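Local coordinates for erythrocyte binding antigen 140 (Plasmodium falciparum, PDB 4GF2), which probably binds a receptor on the host red cell surface through its two Duffy-binding-like domains, the part of this longer membrane protein present here, at residues 298-301 / 302-306. The protein carries 3 engineered substitutions. Sequence-based numbering, arbitrary orientation.
Sequences NDVD and IASQI
Asp299 reaches forward from the N-cap position of the short helix 300-304, and its OD1 accepts a hydrogen bond from Ile302 N at 3.2 Å. The N-H points fairly straight at the oxygen (156°) but arrives from above the carboxylate plane, 63° out of it. With CG of Asp299 anti to the backbone N (chi1 -172°), the two side chains cross at about a right angle, the carboxylate end against CG1 and CD1 of Ile302; CG1 of Ile302 approaches CG of Asp299 to 3.4 Å. A carboxylate at this first turn would be expected to interact favourably with the helix dipole. Behind it, the carbonyl O of Asp299 takes an almost linear bond from Ala303 N (2.9 Å). One residue on, Val300 O is gripped twice by Ser304: a weak bond from N, and a 2.7 Å bond from OG, which sits beside its own backbone N and so turns back to meet Val300 O from above the carbonyl plane. Asp301 O takes weak bonds from Ser304 N and Gln305 N, where the helix ends. Helix 361-382 meets this surface helix through Lys380, which touches Val300 and hydrogen-bonds to Ser304 OG, and Gln377, whose NE2 bonds to Ala303 O.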
loop_
_atom_site.group_PDB
_atom_site.type_symbol
_atom_site.label_atom_id
_atom_site.label_comp_id
_atom_site.label_asym_id
_atom_site.label_seq_id
_atom_site.Cartn_x
_atom_site.Cartn_y
_atom_site.Cartn_z
ATOM N N ASN A 298 14.499 16.238 6.098
ATOM C CA ASN A 298 14.999 17.535 6.546
ATOM C C ASN A 298 16.510 17.686 6.384
ATOM O O ASN A 298 17.133 18.504 7.062
ATOM C CB ASN A 298 14.630 17.761 8.016
ATOM C CG ASN A 298 13.162 17.506 8.295
ATOM O OD1 ASN A 298 12.295 18.273 7.875
ATOM N ND2 ASN A 298 12.877 16.425 9.015
ATOM N N ASP A 299 17.100 16.897 5.493
ATOM C CA ASP A 299 18.541 16.946 5.274
ATOM C C ASP A 299 18.861 16.666 3.814
ATOM O O ASP A 299 18.889 15.512 3.385
ATOM C CB ASP A 299 19.254 15.937 6.177
ATOM C CG ASP A 299 20.766 16.082 6.135
ATOM O OD1 ASP A 299 21.304 16.448 5.070
ATOM O OD2 ASP A 299 21.420 15.828 7.170
ATOM N N VAL A 300 19.110 17.729 3.056
ATOM C CA VAL A 300 19.333 17.615 1.621
ATOM C C VAL A 300 20.538 16.734 1.314
ATOM O O VAL A 300 20.506 15.933 0.378
ATOM C CB VAL A 300 19.538 18.994 0.974
ATOM C CG1 VAL A 300 19.918 18.847 -0.495
ATOM C CG2 VAL A 300 18.280 19.838 1.121
ATOM N N ASP A 301 21.597 16.882 2.103
ATOM C CA ASP A 301 22.800 16.079 1.913
ATOM C C ASP A 301 22.462 14.593 1.936
ATOM O O ASP A 301 22.954 13.822 1.112
ATOM C CB ASP A 301 23.835 16.396 2.991
ATOM C CG ASP A 301 24.276 17.842 2.964
ATOM O OD1 ASP A 301 24.287 18.435 1.864
ATOM O OD2 ASP A 301 24.606 18.386 4.040
ATOM N N ILE A 302 21.613 14.195 2.877
ATOM C CA ILE A 302 21.220 12.798 3.004
ATOM C C ILE A 302 20.281 12.405 1.872
ATOM O O ILE A 302 20.464 11.370 1.229
ATOM C CB ILE A 302 20.536 12.528 4.351
ATOM C CG1 ILE A 302 21.497 12.853 5.499
ATOM C CG2 ILE A 302 20.079 11.077 4.430
ATOM C CD1 ILE A 302 20.874 12.747 6.876
ATOM N N ALA A 303 19.277 13.239 1.623
ATOM C CA ALA A 303 18.348 12.995 0.529
ATOM C C ALA A 303 19.092 12.896 -0.801
ATOM O O ALA A 303 18.625 12.238 -1.730
ATOM C CB ALA A 303 17.303 14.093 0.469
ATOM N N SER A 304 20.254 13.541 -0.888
ATOM C CA SER A 304 21.023 13.565 -2.131
ATOM C C SER A 304 21.942 12.353 -2.283
ATOM O O SER A 304 22.291 11.971 -3.399
ATOM C CB SER A 304 21.857 14.847 -2.222
ATOM O OG SER A 304 21.030 15.994 -2.304
ATOM N N GLN A 305 22.343 11.756 -1.165
ATOM C CA GLN A 305 23.264 10.625 -1.204
ATOM C C GLN A 305 22.586 9.402 -1.812
ATOM O O GLN A 305 21.516 8.991 -1.372
ATOM C CB GLN A 305 23.795 10.310 0.197
ATOM C CG GLN A 305 24.890 9.248 0.212
ATOM C CD GLN A 305 25.618 9.167 1.542
ATOM O OE1 GLN A 305 25.733 10.159 2.262
ATOM N NE2 GLN A 305 26.115 7.981 1.873
ATOM N N ILE A 306 23.217 8.826 -2.831
ATOM C CA ILE A 306 22.624 7.730 -3.587
ATOM C C ILE A 306 23.154 6.369 -3.149
ATOM O O ILE A 306 24.350 6.197 -2.929
ATOM C CB ILE A 306 22.891 7.898 -5.096
ATOM C CG1 ILE A 306 22.245 9.189 -5.600
ATOM C CG2 ILE A 306 22.350 6.703 -5.870
ATOM C CD1 ILE A 306 22.424 9.426 -7.081
#